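Local coordinates for hypothetical protein aq_1447 (Aquifex aeolicus, PDB 1YVU) that uses short single-stranded DNA guides to find complementary target RNA and cuts it as a metal-dependent endonuclease, at residues A[595-600]-A[644-649]. Sequence-based numbering, arbitrary orientation.
Sequences LLEIIK and RKVYGE
Glu-597 and Arg-644 form a hydrogen-bonded antiparallel pair: Glu-597 N gives to Arg-644 O at 3.1 Å, and Arg-644 N returns to Glu-597 O at 3.2 Å. At Leu-595 the pairing becomes irregular. Val-646 N reaches Leu-595 O (2.9 Å), Tyr-647 N makes a weak bond to the same oxygen, and Leu-595 N donates to Tyr-647 O at 2.7 Å. Two residues thus face one, which defines a classic beta bulge. Between these pairs, Leu-596 CA lies against Arg-644 O in a CA-H...O contact (3.2 Å, 148° at the hydrogen).

The charged interaction is a salt bridge, Glu-597 OE2 to Arg-644 NH1 (3.3 Å). Both side chains run the same way, side by side; Arg-644 has CG anti to its backbone N (chi1 -174°) and stays extended to NE. Carboxylate and guanidinium planes stand 90° apart, so the bridge is not the coplanar bidentate kind and rests on OE2 and NH1.

Apolar contacts lie on the face of Leu-595 and Glu-597. Val-646 CG2 touches Glu-597 CG (3.8 Å) and sits over one guanidinium face, offset toward its rim, while Leu-595 CD1 packs on Tyr-647 CB (3.9 Å). Helix 576-589 adjoins Leu-595 and Val-646; helix 652-661 packs against Leu-596 on the other face.

The arrangement joins strand 592-599 of the RNase H fold to strand 641-645, within the PIWI box, by a bulged antiparallel pairing.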
ATOM      1  N   LEU A 595      16.670   3.740   9.912  1.00 14.50           N
ATOM      2  CA  LEU A 595      15.232   3.556   9.737  1.00 19.82           C
ATOM      3  C   LEU A 595      14.734   3.965   8.374  1.00 18.78           C
ATOM      4  O   LEU A 595      14.933   5.110   7.930  1.00 16.70           O
ATOM      5  CB  LEU A 595      14.427   4.334  10.779  1.00 24.55           C
ATOM      6  CG  LEU A 595      14.635   4.013  12.256  1.00 29.34           C
ATOM      7  CD1 LEU A 595      13.721   4.905  13.090  1.00 30.40           C
ATOM      8  CD2 LEU A 595      14.399   2.538  12.538  1.00 26.03           C
ATOM      9  N   LEU A 596      14.108   3.013   7.694  1.00 12.55           N
ATOM     10  CA  LEU A 596      13.547   3.273   6.382  1.00 16.54           C
ATOM     11  C   LEU A 596      12.067   2.974   6.341  1.00 19.80           C
ATOM     12  O   LEU A 596      11.602   2.014   6.956  1.00 21.19           O
ATOM     13  CB  LEU A 596      14.230   2.443   5.295  1.00 16.40           C
ATOM     14  CG  LEU A 596      15.750   2.440   5.189  1.00 15.31           C
ATOM     15  CD1 LEU A 596      16.132   1.751   3.943  1.00 16.17           C
ATOM     16  CD2 LEU A 596      16.265   3.819   5.146  1.00 14.14           C
ATOM     17  N   GLU A 597      11.338   3.846   5.655  1.00 17.82           N
ATOM     18  CA  GLU A 597       9.902   3.716   5.415  1.00 20.40           C
ATOM     19  C   GLU A 597       9.880   3.189   3.970  1.00 22.68           C
ATOM     20  O   GLU A 597      10.732   3.593   3.164  1.00 20.16           O
ATOM     21  CB  GLU A 597       9.252   5.099   5.364  1.00 20.10           C
ATOM     22  CG  GLU A 597       8.666   5.704   6.625  1.00 28.61           C
ATOM     23  CD  GLU A 597       8.047   7.105   6.346  1.00 34.07           C
ATOM     24  OE1 GLU A 597       8.093   7.557   5.173  1.00 34.53           O
ATOM     25  OE2 GLU A 597       7.515   7.761   7.288  1.00 36.69           O
ATOM     26  N   ILE A 598       8.983   2.249   3.654  1.00 21.76           N
ATOM     27  CA  ILE A 598       8.882   1.740   2.269  1.00 18.16           C
ATOM     28  C   ILE A 598       7.452   1.918   1.789  1.00 16.84           C
ATOM     29  O   ILE A 598       6.575   1.135   2.118  1.00 29.29           O
ATOM     30  CB  ILE A 598       9.424   0.275   2.088  1.00 17.31           C
ATOM     31  CG1 ILE A 598      10.953   0.277   2.220  1.00  9.39           C
ATOM     32  CG2 ILE A 598       9.059  -0.275   0.694  1.00  5.20           C
ATOM     33  CD1 ILE A 598      11.566  -1.073   2.204  1.00 14.22           C
ATOM     34  N   ILE A 599       7.237   2.983   1.022  1.00 20.18           N
ATOM     35  CA  ILE A 599       5.924   3.343   0.509  1.00 18.92           C
ATOM     36  C   ILE A 599       5.702   2.793  -0.893  1.00 24.87           C
ATOM     37  O   ILE A 599       6.329   3.264  -1.853  1.00 28.54           O
ATOM     38  CB  ILE A 599       5.719   4.905   0.538  1.00 15.38           C
ATOM     39  CG1 ILE A 599       5.548   5.394   1.976  1.00  8.75           C
ATOM     40  CG2 ILE A 599       4.458   5.337  -0.250  1.00 15.83           C
ATOM     41  CD1 ILE A 599       6.795   5.607   2.721  1.00 11.95           C
ATOM     42  N   LYS A 600       4.771   1.839  -1.003  1.00 28.08           N
ATOM     43  CA  LYS A 600       4.443   1.201  -2.278  1.00 25.21           C
ATOM     44  C   LYS A 600       3.278   1.813  -3.033  1.00 27.51           C
ATOM     45  O   LYS A 600       3.248   1.770  -4.268  1.00 27.68           O
ATOM     46  CB  LYS A 600       4.236  -0.308  -2.112  1.00 27.74           C
ATOM     47  CG  LYS A 600       3.448  -0.775  -0.917  1.00 25.19           C
ATOM     48  CD  LYS A 600       4.332  -1.072   0.275  1.00 31.33           C
ATOM     49  CE  LYS A 600       3.457  -1.312   1.501  1.00 31.10           C
ATOM     50  NZ  LYS A 600       2.588  -2.538   1.393  1.00 31.93           N
ATOM     51  N   ARG A 644      12.253   6.197   2.185  1.00 19.65           N
ATOM     52  CA  ARG A 644      12.552   7.386   2.955  1.00 21.69           C
ATOM     53  C   ARG A 644      13.509   7.055   4.092  1.00 22.93           C
ATOM     54  O   ARG A 644      13.322   6.061   4.787  1.00 23.36           O
ATOM     55  CB  ARG A 644      11.264   8.015   3.495  1.00 29.23           C
ATOM     56  CG  ARG A 644      11.476   9.373   4.195  1.00 43.97           C
ATOM     57  CD  ARG A 644      10.225   9.887   4.876  1.00 45.30           C
ATOM     58  NE  ARG A 644      10.560  10.833   5.940  1.00 62.63           N
ATOM     59  CZ  ARG A 644       9.712  11.283   6.864  1.00 60.36           C
ATOM     60  NH1 ARG A 644       8.434  10.887   6.881  1.00 65.56           N
ATOM     61  NH2 ARG A 644      10.155  12.119   7.793  1.00 59.99           N
ATOM     62  N   LYS A 645      14.579   7.837   4.223  1.00 22.95           N
ATOM     63  CA  LYS A 645      15.535   7.627   5.303  1.00 24.82           C
ATOM     64  C   LYS A 645      15.033   8.541   6.377  1.00 28.22           C
ATOM     65  O   LYS A 645      15.183   9.768   6.299  1.00 32.83           O
ATOM     66  CB  LYS A 645      16.957   8.015   4.912  1.00 31.29           C
ATOM     67  CG  LYS A 645      17.985   7.795   6.030  1.00 31.86           C
ATOM     68  CD  LYS A 645      19.394   8.153   5.579  1.00 25.75           C
ATOM     69  CE  LYS A 645      19.829   9.547   5.923  1.00 20.34           C
ATOM     70  NZ  LYS A 645      21.229   9.793   5.428  1.00 31.03           N
ATOM     71  N   VAL A 646      14.375   7.933   7.353  1.00 28.90           N
ATOM     72  CA  VAL A 646      13.796   8.674   8.450  1.00 28.07           C
ATOM     73  C   VAL A 646      14.915   9.022   9.391  1.00 27.06           C
ATOM     74  O   VAL A 646      15.153  10.192   9.652  1.00 27.18           O
ATOM     75  CB  VAL A 646      12.681   7.855   9.131  1.00 30.26           C
ATOM     76  CG1 VAL A 646      12.015   8.652  10.284  1.00 29.75           C
ATOM     77  CG2 VAL A 646      11.647   7.500   8.113  1.00 17.40           C
ATOM     78  N   TYR A 647      15.670   7.994   9.760  1.00 25.71           N
ATOM     79  CA  TYR A 647      16.810   8.091  10.659  1.00 32.53           C
ATOM     80  C   TYR A 647      17.886   7.250   9.990  1.00 35.45           C
ATOM     81  O   TYR A 647      17.577   6.195   9.424  1.00 38.41           O
ATOM     82  CB  TYR A 647      16.428   7.529  12.033  1.00 35.52           C
ATOM     83  CG  TYR A 647      17.405   7.759  13.170  1.00 32.54           C
ATOM     84  CD1 TYR A 647      17.475   9.012  13.833  1.00 33.99           C
ATOM     85  CD2 TYR A 647      18.238   6.710  13.623  1.00 38.58           C
ATOM     86  CE1 TYR A 647      18.365   9.211  14.941  1.00 41.87           C
ATOM     87  CE2 TYR A 647      19.134   6.895  14.717  1.00 44.48           C
ATOM     88  CZ  TYR A 647      19.193   8.145  15.371  1.00 40.04           C
ATOM     89  OH  TYR A 647      20.081   8.309  16.415  1.00 41.00           O
ATOM     90  N   GLY A 648      19.123   7.747   9.992  1.00 29.44           N
ATOM     91  CA  GLY A 648      20.213   7.022   9.357  1.00 30.39           C
ATOM     92  C   GLY A 648      21.519   7.763   9.154  1.00 28.83           C
ATOM     93  O   GLY A 648      21.554   8.955   8.869  1.00 31.48           O
ATOM     94  N   GLU A 649      22.598   6.994   9.227  1.00 33.95           N
ATOM     95  CA  GLU A 649      23.979   7.461   9.103  1.00 34.61           C
ATOM     96  C   GLU A 649      24.468   7.258   7.669  1.00 42.68           C
ATOM     97  O   GLU A 649      25.327   8.014   7.192  1.00 40.89           O
ATOM     98  CB  GLU A 649      24.793   6.633  10.101  1.00 36.57           C
ATOM     99  CG  GLU A 649      26.282   6.742  10.175  1.00 29.72           C
ATOM    100  CD  GLU A 649      26.830   5.567  10.974  1.00 36.04           C
ATOM    101  OE1 GLU A 649      27.549   4.743  10.381  1.00 39.97           O
ATOM    102  OE2 GLU A 649      26.513   5.441  12.182  1.00 40.39           O
TER